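Particle-associated lyase (Acinetobacter bacteriophage AP22, PDB 4Y9V) binds the capsular saccharide of Acinetobacter baumannii and probably cleaves it, serving the phage particle as a trimeric tailspike lyase. Local coordinates at residues 103-108 against 217-222; 124-129 against 136-141; 444-449 against 480-485; 461-466 against 494-499. One frame throughout, in Å; residues are numbered along the deposited sequence.

Contact 1: residues 103-108 against 217-222; sequences GTVFNF and KTVSTD
F106 and N107 pair with T218 and V219 as parallel strands whose axes come within 4.6 Å and run 21° apart. Two successive rungs of a parallel beta-helix ladder meet here, although 108 residues separate the segments in sequence. Three backbone bonds hold the register: F106 N to K217 O, V219 N to F106 O, and F108 N to V219 O. The bond from F108 N to V219 O is short, at 2.7 Å, with the donor nearly on the extension of the carbonyl bond. N107 and V219 lie on one face of the sheet, both described in the conformer given; the amide of N107 crosses V219 obliquely, its ND2 bonded to E83 on the preceding rung. CG1 of V105, anti to the backbone N (chi1 175°), reaches V219 CG2 at 3.7 Å, while its other branch, CG2, rests 3.8 Å from CD of the extended K217 chain. F106 and T218 share the opposite face. CE2 of F108 touches T218 CG2 at 3.6 Å, and the carbonyl oxygen F106 O sits 4.2 Å above the plane of the F108 ring, over its centre. F114 meets the F108 ring edge-to-face and also touches F106. At the rim of the F108 ring, in its plane, S220 OG lies 3.5 Å from CD2.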
loop_
_atom_site.group_PDB
_atom_site.type_symbol
_atom_site.label_atom_id
_atom_site.label_comp_id
_atom_site.label_asym_id
_atom_site.label_seq_id
_atom_site.Cartn_x
_atom_site.Cartn_y
_atom_site.Cartn_z
ATOM N N GLY A 103 -16.316 -32.204 1.715
ATOM C CA GLY A 103 -15.889 -33.591 1.647
ATOM C C GLY A 103 -16.196 -34.287 0.328
ATOM O O GLY A 103 -15.794 -35.433 0.125
ATOM N N THR A 104 -16.850 -33.586 -0.578
ATOM C CA THR A 104 -16.934 -34.065 -1.959
ATOM C C THR A 104 -15.521 -34.004 -2.552
ATOM O O THR A 104 -14.937 -32.907 -2.609
ATOM C CB THR A 104 -17.876 -33.180 -2.796
ATOM O OG1 THR A 104 -19.191 -33.237 -2.247
ATOM C CG2 THR A 104 -17.920 -33.639 -4.213
ATOM N N VAL A 105 -15.004 -35.134 -3.002
ATOM C CA VAL A 105 -13.654 -35.183 -3.548
ATOM C C VAL A 105 -13.743 -35.886 -4.903
ATOM O O VAL A 105 -14.338 -36.984 -4.986
ATOM C CB VAL A 105 -12.669 -35.899 -2.614
ATOM C CG1 VAL A 105 -11.314 -36.056 -3.246
ATOM C CG2 VAL A 105 -12.567 -35.122 -1.309
ATOM N N PHE A 106 -13.127 -35.317 -5.925
ATOM C CA PHE A 106 -13.001 -35.980 -7.220
ATOM C C PHE A 106 -11.573 -36.539 -7.322
ATOM O O PHE A 106 -10.615 -35.789 -7.276
ATOM C CB PHE A 106 -13.318 -35.034 -8.386
ATOM C CG PHE A 106 -14.728 -34.493 -8.279
ATOM C CD1 PHE A 106 -15.823 -35.308 -8.484
ATOM C CD2 PHE A 106 -14.970 -33.172 -7.966
ATOM C CE1 PHE A 106 -17.110 -34.814 -8.355
ATOM C CE2 PHE A 106 -16.258 -32.699 -7.832
ATOM C CZ PHE A 106 -17.338 -33.520 -8.042
ATOM N N ASN A 107 -11.483 -37.871 -7.397
ATOM C CA ASN A 107 -10.190 -38.546 -7.469
ATOM C C ASN A 107 -9.906 -38.877 -8.935
ATOM O O ASN A 107 -10.518 -39.810 -9.493
ATOM C CB ASN A 107 -10.165 -39.795 -6.566
ATOM C CG ASN A 107 -8.744 -40.306 -6.432
ATOM O OD1 ASN A 107 -7.931 -40.181 -7.334
ATOM N ND2 ASN A 107 -8.493 -40.891 -5.280
ATOM N N PHE A 108 -9.042 -38.093 -9.516
ATOM C CA PHE A 108 -8.630 -38.170 -10.911
ATOM C C PHE A 108 -7.550 -39.223 -11.153
ATOM O O PHE A 108 -7.218 -39.494 -12.322
ATOM C CB PHE A 108 -8.078 -36.811 -11.342
ATOM C CG PHE A 108 -9.084 -35.678 -11.325
ATOM C CD1 PHE A 108 -10.355 -35.826 -11.864
ATOM C CD2 PHE A 108 -8.737 -34.443 -10.791
ATOM C CE1 PHE A 108 -11.250 -34.764 -11.867
ATOM C CE2 PHE A 108 -9.610 -33.390 -10.822
ATOM C CZ PHE A 108 -10.882 -33.542 -11.333
ATOM N N LYS A 217 -12.700 -29.973 -4.452
ATOM C CA LYS A 217 -11.572 -30.648 -3.826
ATOM C C LYS A 217 -11.260 -31.883 -4.677
ATOM O O LYS A 217 -12.147 -32.669 -5.009
ATOM C CB LYS A 217 -11.883 -31.027 -2.396
ATOM C CG LYS A 217 -10.734 -31.698 -1.648
ATOM C CD LYS A 217 -11.000 -31.868 -0.165
ATOM C CE LYS A 217 -9.926 -32.685 0.503
ATOM N NZ LYS A 217 -10.139 -32.753 1.963
ATOM N N THR A 218 -9.974 -32.014 -5.024
ATOM C CA THR A 218 -9.540 -33.020 -5.986
ATOM C C THR A 218 -8.315 -33.733 -5.473
ATOM O O THR A 218 -7.505 -33.189 -4.693
ATOM C CB THR A 218 -9.254 -32.405 -7.367
ATOM O OG1 THR A 218 -8.111 -31.575 -7.326
ATOM C CG2 THR A 218 -10.417 -31.547 -7.869
ATOM N N VAL A 219 -8.139 -34.962 -5.981
ATOM C CA VAL A 219 -6.973 -35.788 -5.750
ATOM C C VAL A 219 -6.486 -36.339 -7.091
ATOM O O VAL A 219 -7.296 -36.852 -7.857
ATOM C CB VAL A 219 -7.279 -36.976 -4.805
ATOM C CG1 VAL A 219 -6.076 -37.936 -4.705
ATOM C CG2 VAL A 219 -7.652 -36.438 -3.439
ATOM N N SER A 220 -5.169 -36.276 -7.313
ATOM C CA SER A 220 -4.556 -36.864 -8.478
ATOM C C SER A 220 -3.216 -37.464 -8.024
ATOM O O SER A 220 -2.676 -37.051 -7.011
ATOM C CB SER A 220 -4.223 -35.776 -9.540
ATOM O OG SER A 220 -5.391 -35.040 -9.872
ATOM N N THR A 221 -2.686 -38.402 -8.798
ATOM C CA THR A 221 -1.322 -38.814 -8.526
ATOM C C THR A 221 -0.342 -37.728 -8.952
ATOM O O THR A 221 -0.669 -36.816 -9.724
ATOM C CB THR A 221 -0.970 -40.130 -9.246
ATOM O OG1 THR A 221 -0.893 -39.835 -10.616
ATOM C CG2 THR A 221 -1.979 -41.229 -8.933
ATOM N N ASP A 222 0.900 -37.844 -8.487
ATOM C CA ASP A 222 1.945 -36.940 -8.916
ATOM C C ASP A 222 2.383 -37.190 -10.358
ATOM O O ASP A 222 3.153 -36.398 -10.905
ATOM C CB ASP A 222 3.178 -36.993 -8.001
ATOM C CG ASP A 222 2.989 -36.304 -6.662
ATOM O OD1 ASP A 222 2.086 -35.468 -6.512
ATOM O OD2 ASP A 222 3.850 -36.564 -5.779
HETATM O O HOH W 1 -15.168 -31.383 -4.948
HETATM O O HOH W 2 -15.467 -31.023 -4.499
#

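Contact 2: residues 124-129 against 136-141; sequences TTLASD and QSFDVA
A single beta bridge joins L126 to V140 where strand 113-125 runs out into a loop, with CA atoms 4.8 Å apart. Two backbone bonds frame it, A141 N to T125 O at 3.1 Å and A127 N to D139 O at 2.8 Å; in the second, the donor stands 43° above the carbonyl plane of D139. One step further along, a side chain takes over from the backbone: S128 OG, set between its own N and carbonyl carbon (chi1 58°), accepts a bond from D139 N at 2.8 Å, almost straight at 175°. The pairing lies within the Ig-like domain, where strand 137-139 also pairs with strand 184-187 and D139 OD1 bonds to T184. L126 CD1 meets F138 CB at 3.7 Å, the two side chains crossing at about a right angle, and I203 touches the F138 side chain. The side chains of T124 and V140 also cross at about a right angle, T124 CG2 lying 3.6 Å from V140 CB. One water ties S128 OG to D129 O and S137 O; another donates to both A127 O and D139 OD2, the latter at 2.7 Å.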
loop_
_atom_site.group_PDB
_atom_site.type_symbol
_atom_site.label_atom_id
_atom_site.label_comp_id
_atom_site.label_asym_id
_atom_site.label_seq_id
_atom_site.Cartn_x
_atom_site.Cartn_y
_atom_site.Cartn_z
ATOM N N THR A 124 -10.601 -11.197 -37.662
ATOM C CA THR A 124 -10.046 -10.216 -38.588
ATOM C C THR A 124 -8.564 -10.013 -38.298
ATOM O O THR A 124 -7.941 -10.790 -37.564
ATOM C CB THR A 124 -10.914 -8.945 -38.596
ATOM O OG1 THR A 124 -10.531 -8.088 -39.668
ATOM C CG2 THR A 124 -10.850 -8.146 -37.321
ATOM N N THR A 125 -8.011 -8.961 -38.877
ATOM C CA THR A 125 -6.619 -8.557 -38.749
ATOM C C THR A 125 -6.592 -7.052 -38.465
ATOM O O THR A 125 -7.547 -6.313 -38.746
ATOM C CB THR A 125 -5.775 -8.893 -39.972
ATOM O OG1 THR A 125 -6.334 -8.248 -41.108
ATOM C CG2 THR A 125 -5.646 -10.388 -40.177
ATOM N N LEU A 126 -5.440 -6.633 -37.902
ATOM C CA LEU A 126 -5.244 -5.193 -37.630
ATOM C C LEU A 126 -4.988 -4.434 -38.888
ATOM O O LEU A 126 -4.168 -4.831 -39.702
ATOM C CB LEU A 126 -4.033 -5.095 -36.696
ATOM C CG LEU A 126 -3.657 -3.698 -36.256
ATOM C CD1 LEU A 126 -4.774 -3.022 -35.475
ATOM C CD2 LEU A 126 -2.343 -3.701 -35.485
ATOM N N ALA A 127 -5.626 -3.252 -39.010
ATOM C CA ALA A 127 -5.562 -2.429 -40.200
ATOM C C ALA A 127 -5.089 -0.979 -39.933
ATOM O O ALA A 127 -5.049 -0.206 -40.860
ATOM C CB ALA A 127 -6.881 -2.395 -40.973
ATOM N N SER A 128 -4.701 -0.655 -38.698
ATOM C CA SER A 128 -4.011 0.606 -38.415
ATOM C C SER A 128 -2.948 0.327 -37.365
ATOM O O SER A 128 -3.038 -0.655 -36.610
ATOM C CB SER A 128 -4.928 1.679 -37.896
ATOM O OG SER A 128 -5.608 1.292 -36.707
ATOM N N ASP A 129 -1.991 1.222 -37.237
ATOM C CA ASP A 129 -0.935 1.049 -36.262
ATOM C C ASP A 129 -1.444 1.481 -34.869
ATOM O O ASP A 129 -2.133 2.498 -34.723
ATOM C CB ASP A 129 0.271 1.861 -36.670
ATOM C CG ASP A 129 0.946 1.395 -37.963
ATOM O OD1 ASP A 129 0.780 0.248 -38.371
ATOM O OD2 ASP A 129 1.691 2.214 -38.534
ATOM N N GLN A 136 -6.416 4.379 -28.228
ATOM C CA GLN A 136 -7.650 3.834 -27.656
ATOM C C GLN A 136 -8.580 3.337 -28.764
ATOM O O GLN A 136 -9.764 3.098 -28.511
ATOM C CB GLN A 136 -8.367 4.808 -26.741
ATOM C CG GLN A 136 -8.878 6.066 -27.436
ATOM C CD GLN A 136 -9.457 7.060 -26.444
ATOM O OE1 GLN A 136 -10.499 6.795 -25.831
ATOM N NE2 GLN A 136 -8.793 8.153 -26.211
ATOM N N SER A 137 -8.056 3.165 -29.968
ATOM C CA SER A 137 -8.835 2.654 -31.081
ATOM C C SER A 137 -7.867 2.049 -32.081
ATOM O O SER A 137 -6.673 2.315 -32.094
ATOM C CB SER A 137 -9.662 3.735 -31.780
ATOM O OG SER A 137 -8.765 4.743 -32.291
ATOM N N PHE A 138 -8.461 1.239 -32.986
ATOM C CA PHE A 138 -7.703 0.667 -34.092
ATOM C C PHE A 138 -8.723 0.324 -35.184
ATOM O O PHE A 138 -9.881 -0.003 -34.908
ATOM C CB PHE A 138 -6.880 -0.552 -33.696
ATOM C CG PHE A 138 -7.642 -1.675 -33.045
ATOM C CD1 PHE A 138 -7.814 -1.710 -31.675
ATOM C CD2 PHE A 138 -8.175 -2.733 -33.790
ATOM C CE1 PHE A 138 -8.461 -2.732 -31.049
ATOM C CE2 PHE A 138 -8.859 -3.758 -33.154
ATOM C CZ PHE A 138 -9.029 -3.772 -31.779
ATOM N N ASP A 139 -8.241 0.329 -36.417
ATOM C CA ASP A 139 -9.035 -0.135 -37.532
ATOM C C ASP A 139 -8.750 -1.635 -37.727
ATOM O O ASP A 139 -7.665 -2.124 -37.439
ATOM C CB ASP A 139 -8.652 0.605 -38.815
ATOM C CG ASP A 139 -8.990 2.058 -38.778
ATOM O OD1 ASP A 139 -9.808 2.513 -37.903
ATOM O OD2 ASP A 139 -8.384 2.823 -39.587
ATOM N N VAL A 140 -9.758 -2.312 -38.272
ATOM C CA VAL A 140 -9.662 -3.721 -38.633
ATOM C C VAL A 140 -10.004 -3.871 -40.107
ATOM O O VAL A 140 -10.632 -3.022 -40.721
ATOM C CB VAL A 140 -10.565 -4.619 -37.766
ATOM C CG1 VAL A 140 -10.085 -4.584 -36.309
ATOM C CG2 VAL A 140 -12.013 -4.201 -37.881
ATOM N N ALA A 141 -9.655 -5.043 -40.653
ATOM C CA ALA A 141 -10.042 -5.369 -42.019
ATOM C C ALA A 141 -11.557 -5.663 -42.111
ATOM O O ALA A 141 -12.113 -5.455 -43.204
ATOM C CB ALA A 141 -9.223 -6.506 -42.542
HETATM O O HOH W 3 -6.624 2.006 -41.410
HETATM O O HOH W 4 -4.855 2.520 -34.285
#

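Contact 3: residues 444-449 against 480-485; sequences ALNEAL and GRYTVP
Y482 packs its ring tightly against the 446-448 backbone, whereas L449 and V484 meet more loosely. Over one face of the ring, near its centre, E447 C lies 3.6 Å above the plane, with A448 N beside it. Beneath the opposite face, toward the rim, is R481 CG. The R481 chain bends at chi3 (69°), which turns NE. Y482 CE2 stands 3.4 Å above the guanidinium plane of R481, and a salt bridge to D476 fixes that group. At the tip of the ring, Y482 OH donates to N446 OD1 at 2.8 Å, approaching from 44° above the amide plane, in the conformer given for N446. In contrast, E447 turns away from the other loop at its first bond, and its OE2 bonds to Q412. L449 CD2 comes no nearer to V484 CG1 than 4.1 Å, and a water links L449 N with T483 O. P485 makes a close contact at that end, its CG 3.2 Å from L449 O. N446 is the centre of an inverse gamma turn, with a weak bond from E447 N to L445 O. The turn lies in a loop joining strands 435-441 and 453-458 of the pectin lyase-like beta-helix.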
loop_
_atom_site.group_PDB
_atom_site.type_symbol
_atom_site.label_atom_id
_atom_site.label_comp_id
_atom_site.label_asym_id
_atom_site.label_seq_id
_atom_site.Cartn_x
_atom_site.Cartn_y
_atom_site.Cartn_z
ATOM N N ALA A 444 27.496 -13.861 -23.082
ATOM C CA ALA A 444 26.843 -14.452 -24.260
ATOM C C ALA A 444 26.208 -13.399 -25.139
ATOM O O ALA A 444 25.865 -13.730 -26.262
ATOM C CB ALA A 444 25.810 -15.478 -23.788
ATOM N N LEU A 445 25.975 -12.167 -24.671
ATOM C CA LEU A 445 25.475 -11.096 -25.489
ATOM C C LEU A 445 26.723 -10.364 -26.025
ATOM O O LEU A 445 27.277 -9.481 -25.361
ATOM C CB LEU A 445 24.545 -10.155 -24.732
ATOM C CG LEU A 445 23.953 -9.043 -25.587
ATOM C CD1 LEU A 445 23.130 -9.579 -26.764
ATOM C CD2 LEU A 445 23.074 -8.157 -24.732
ATOM N N ASN A 446 27.222 -10.805 -27.155
ATOM C CA ASN A 446 28.521 -10.341 -27.671
ATOM C C ASN A 446 28.283 -9.199 -28.659
ATOM O O ASN A 446 28.655 -9.256 -29.834
ATOM C CB ASN A 446 29.321 -11.468 -28.286
ATOM C CG ASN A 446 30.759 -11.018 -28.594
ATOM O OD1 ASN A 446 31.289 -9.973 -28.177
ATOM N ND2 ASN A 446 31.353 -11.846 -29.438
ATOM N N GLU A 447 27.661 -8.132 -28.160
ATOM C CA GLU A 447 27.394 -6.892 -28.882
ATOM C C GLU A 447 27.033 -5.832 -27.850
ATOM O O GLU A 447 26.607 -6.161 -26.755
ATOM C CB GLU A 447 26.342 -7.045 -29.936
ATOM C CG GLU A 447 25.008 -7.426 -29.369
ATOM C CD GLU A 447 24.001 -7.765 -30.417
ATOM O OE1 GLU A 447 24.363 -8.296 -31.472
ATOM O OE2 GLU A 447 22.803 -7.521 -30.216
ATOM N N ALA A 448 27.224 -4.586 -28.196
ATOM C CA ALA A 448 26.886 -3.498 -27.300
ATOM C C ALA A 448 25.356 -3.437 -27.139
ATOM O O ALA A 448 24.573 -3.630 -28.069
ATOM C CB ALA A 448 27.411 -2.180 -27.831
ATOM N N LEU A 449 24.967 -3.178 -25.898
ATOM C CA LEU A 449 23.581 -3.014 -25.490
ATOM C C LEU A 449 23.078 -1.687 -26.012
ATOM O O LEU A 449 23.712 -0.662 -25.751
ATOM C CB LEU A 449 23.520 -3.122 -23.951
ATOM C CG LEU A 449 22.099 -3.153 -23.398
ATOM C CD1 LEU A 449 21.407 -4.437 -23.784
ATOM C CD2 LEU A 449 22.163 -2.992 -21.890
ATOM N N GLY A 480 35.855 -4.000 -19.767
ATOM C CA GLY A 480 36.528 -3.400 -20.896
ATOM C C GLY A 480 36.126 -3.918 -22.241
ATOM O O GLY A 480 36.654 -3.440 -23.255
ATOM N N ARG A 481 35.186 -4.841 -22.322
ATOM C CA ARG A 481 34.693 -5.326 -23.610
ATOM C C ARG A 481 33.746 -4.318 -24.192
ATOM O O ARG A 481 34.094 -3.591 -25.126
ATOM C CB ARG A 481 34.088 -6.728 -23.451
ATOM C CG ARG A 481 33.496 -7.261 -24.752
ATOM C CD ARG A 481 32.854 -8.624 -24.598
ATOM N NE ARG A 481 31.629 -8.514 -23.793
ATOM C CZ ARG A 481 30.632 -9.409 -23.848
ATOM N NH1 ARG A 481 30.725 -10.475 -24.624
ATOM N NH2 ARG A 481 29.526 -9.161 -23.127
ATOM N N TYR A 482 32.522 -4.187 -23.612
ATOM C CA TYR A 482 31.603 -3.142 -23.977
ATOM C C TYR A 482 31.351 -2.284 -22.752
ATOM O O TYR A 482 31.412 -2.728 -21.609
ATOM C CB TYR A 482 30.229 -3.716 -24.458
ATOM C CG TYR A 482 30.382 -4.679 -25.594
ATOM C CD1 TYR A 482 30.866 -4.269 -26.829
ATOM C CD2 TYR A 482 30.090 -6.040 -25.466
ATOM C CE1 TYR A 482 31.038 -5.141 -27.893
ATOM C CE2 TYR A 482 30.266 -6.941 -26.487
ATOM C CZ TYR A 482 30.747 -6.485 -27.698
ATOM O OH TYR A 482 30.966 -7.310 -28.785
ATOM N N THR A 483 30.955 -1.026 -23.018
ATOM C CA THR A 483 30.302 -0.209 -21.993
ATOM C C THR A 483 28.830 -0.581 -21.973
ATOM O O THR A 483 28.171 -0.603 -23.025
ATOM C CB THR A 483 30.490 1.278 -22.322
ATOM O OG1 THR A 483 31.889 1.554 -22.144
ATOM C CG2 THR A 483 29.692 2.147 -21.410
ATOM N N VAL A 484 28.300 -0.863 -20.782
ATOM C CA VAL A 484 26.846 -0.969 -20.609
ATOM C C VAL A 484 26.332 0.460 -20.484
ATOM O O VAL A 484 26.742 1.145 -19.546
ATOM C CB VAL A 484 26.475 -1.797 -19.379
ATOM C CG1 VAL A 484 24.980 -1.758 -19.170
ATOM C CG2 VAL A 484 26.989 -3.235 -19.538
ATOM N N PRO A 485 25.505 0.964 -21.394
ATOM C CA PRO A 485 25.019 2.350 -21.251
ATOM C C PRO A 485 24.240 2.496 -19.976
ATOM O O PRO A 485 23.382 1.664 -19.654
ATOM C CB PRO A 485 24.120 2.529 -22.480
ATOM C CG PRO A 485 24.585 1.489 -23.485
ATOM C CD PRO A 485 24.926 0.306 -22.598
HETATM O O HOH W 5 26.873 -2.996 -23.895
#

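Contact 4: residues 461-466 against 494-499; sequences VSCDFD and VVNTKD
S462 pairs with V495 and C463 with N496 as parallel strands, their axes 4.7 Å apart and 16° from each other. Backbone bonds come first: V495 N to V461 O, C463 N to V495 O at 2.8 Å, and T497 N to C463 O. The CA-H of S462 adds a close approach to V495 O.

Apolar contact is supplied by V461 and V494, lying side by side and pointing the same way, with their CG1 atoms 3.8 Å apart.

Charged and polar contacts gather toward the ends of the strands and beyond. C463 contributes within its own segment: SG, anti to the backbone N, accepts a bond from F465 N at 3.6 Å and sits 3.3 Å above the F465 ring plane, offset toward the rim. T497 OG1 closes on D464 CB at 3.4 Å. K498 bends at chi2 and again at chi4 (53°), the second bend placing NZ within 2.8 Å of D464 O, in its carbonyl plane. NZ also forms a salt bridge with D466 OD1 at 3.0 Å, met from 37° above the carboxylate plane. A water bridges NZ to D464 OD2, whose partner oxygen OD1 bonds to G428. With these partners around it, NZ probably stays protonated.

Strand 424-427 pairs with 461-463 on the side away from 494-496, W471 of strand 470-476 covers V461, C463 and V494, and R520 of the third subunit bonds to V494 O, so this rung of the beta-helix also faces a trimer neighbour.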
loop_
_atom_site.group_PDB
_atom_site.type_symbol
_atom_site.label_atom_id
_atom_site.label_comp_id
_atom_site.label_asym_id
_atom_site.label_seq_id
_atom_site.Cartn_x
_atom_site.Cartn_y
_atom_site.Cartn_z
ATOM N N VAL A 461 16.566 3.292 3.095
ATOM C CA VAL A 461 16.776 1.864 3.235
ATOM C C VAL A 461 17.967 1.617 4.154
ATOM O O VAL A 461 19.029 2.245 4.001
ATOM C CB VAL A 461 16.953 1.195 1.866
ATOM C CG1 VAL A 461 18.078 1.798 1.018
ATOM C CG2 VAL A 461 17.155 -0.323 2.028
ATOM N N SER A 462 17.797 0.697 5.091
ATOM C CA SER A 462 18.826 0.363 6.055
ATOM C C SER A 462 19.428 -0.997 5.731
ATOM O O SER A 462 18.817 -1.865 5.098
ATOM C CB SER A 462 18.286 0.345 7.470
ATOM O OG SER A 462 17.332 -0.715 7.647
ATOM N N CYS A 463 20.664 -1.198 6.183
ATOM C CA CYS A 463 21.375 -2.441 5.988
ATOM C C CYS A 463 22.243 -2.667 7.204
ATOM O O CYS A 463 23.066 -1.801 7.544
ATOM C CB CYS A 463 22.268 -2.318 4.728
ATOM S SG CYS A 463 23.408 -3.693 4.472
ATOM N N ASP A 464 22.083 -3.827 7.860
ATOM C CA ASP A 464 22.842 -4.146 9.084
ATOM C C ASP A 464 24.026 -5.075 8.828
ATOM O O ASP A 464 24.563 -5.661 9.755
ATOM C CB ASP A 464 22.004 -4.639 10.229
ATOM C CG ASP A 464 21.516 -6.047 10.057
ATOM O OD1 ASP A 464 21.547 -6.526 8.920
ATOM O OD2 ASP A 464 21.182 -6.660 11.092
ATOM N N PHE A 465 24.479 -5.154 7.578
ATOM C CA PHE A 465 25.642 -5.998 7.272
ATOM C C PHE A 465 26.869 -5.517 8.014
ATOM O O PHE A 465 27.139 -4.315 8.126
ATOM C CB PHE A 465 25.940 -5.961 5.790
ATOM C CG PHE A 465 24.912 -6.599 4.846
ATOM C CD1 PHE A 465 23.753 -7.203 5.307
ATOM C CD2 PHE A 465 25.174 -6.579 3.510
ATOM C CE1 PHE A 465 22.874 -7.778 4.389
ATOM C CE2 PHE A 465 24.301 -7.157 2.586
ATOM C CZ PHE A 465 23.151 -7.759 3.046
ATOM N N ASP A 466 27.693 -6.470 8.429
ATOM C CA ASP A 466 29.012 -6.108 8.995
ATOM C C ASP A 466 29.978 -5.623 7.931
ATOM O O ASP A 466 30.913 -4.862 8.237
ATOM C CB ASP A 466 29.542 -7.302 9.787
ATOM C CG ASP A 466 28.571 -7.671 10.863
ATOM O OD1 ASP A 466 28.270 -6.810 11.725
ATOM O OD2 ASP A 466 28.001 -8.798 10.826
ATOM N N VAL A 494 20.694 6.108 2.082
ATOM C CA VAL A 494 20.867 4.750 2.553
ATOM C C VAL A 494 21.531 4.837 3.932
ATOM O O VAL A 494 22.201 5.831 4.226
ATOM C CB VAL A 494 21.736 3.896 1.595
ATOM C CG1 VAL A 494 21.125 3.865 0.201
ATOM C CG2 VAL A 494 23.186 4.360 1.542
ATOM N N VAL A 495 21.374 3.762 4.715
ATOM C CA VAL A 495 21.898 3.680 6.068
ATOM C C VAL A 495 22.623 2.346 6.248
ATOM O O VAL A 495 21.998 1.293 6.221
ATOM C CB VAL A 495 20.764 3.849 7.116
ATOM C CG1 VAL A 495 21.376 3.919 8.513
ATOM C CG2 VAL A 495 19.870 5.052 6.820
ATOM N N ASN A 496 23.953 2.330 6.435
ATOM C CA ASN A 496 24.647 1.143 6.945
ATOM C C ASN A 496 24.729 1.315 8.467
ATOM O O ASN A 496 25.387 2.227 8.964
ATOM C CB ASN A 496 26.038 0.987 6.357
ATOM C CG ASN A 496 25.971 0.347 4.990
ATOM O OD1 ASN A 496 25.914 -0.973 4.984
ATOM N ND2 ASN A 496 25.927 1.026 3.952
ATOM N N THR A 497 24.047 0.437 9.201
ATOM C CA THR A 497 23.960 0.590 10.640
ATOM C C THR A 497 25.232 0.180 11.379
ATOM O O THR A 497 25.381 0.568 12.547
ATOM C CB THR A 497 22.729 -0.127 11.193
ATOM O OG1 THR A 497 22.973 -1.530 11.039
ATOM C CG2 THR A 497 21.459 0.328 10.514
ATOM N N LYS A 498 26.116 -0.566 10.761
ATOM C CA LYS A 498 27.316 -1.070 11.423
ATOM C C LYS A 498 28.511 -0.189 11.128
ATOM O O LYS A 498 28.752 0.205 9.985
ATOM C CB LYS A 498 27.623 -2.492 10.975
ATOM C CG LYS A 498 26.560 -3.523 11.297
ATOM C CD LYS A 498 26.446 -3.817 12.794
ATOM C CE LYS A 498 25.377 -4.831 13.115
ATOM N NZ LYS A 498 25.437 -6.106 12.402
ATOM N N ASP A 499 29.317 0.055 12.166
ATOM C CA ASP A 499 30.469 0.921 12.004
ATOM C C ASP A 499 31.618 0.271 11.255
ATOM O O ASP A 499 32.555 0.952 10.887
ATOM C CB ASP A 499 30.900 1.519 13.331
ATOM C CG ASP A 499 31.504 0.572 14.359
ATOM O OD1 ASP A 499 31.890 -0.536 13.969
ATOM O OD2 ASP A 499 31.552 1.012 15.535
HETATM O O HOH W 6 25.820 -1.935 7.841
HETATM O O HOH W 7 23.606 -8.500 11.157
HETATM O O HOH W 8 22.775 -7.044 13.153
HETATM O O HOH W 9 25.907 -9.353 12.338
#

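In the fold
Contact 1 joins neighbouring rungs of the beta-helix early in the chain. Contact 2, about 45 Å away between centres, is nested in the loop that contact 1 closes, so the Ig-like domain is inserted between the two strands of contact 1. Residues of that domain and of the following coils, such as R166 and F249, together line the glycan pocket. Contacts 3 and 4 follow later, in the pectin lyase-like region, with segments that alternate along the chain and centres about 33 Å apart: contact 3 ties loops, contact 4 strands. Contacts 1 and 4, with centres about 50 Å apart, lie in separate strand ladders of the beta-helix that converge at strand 486-496.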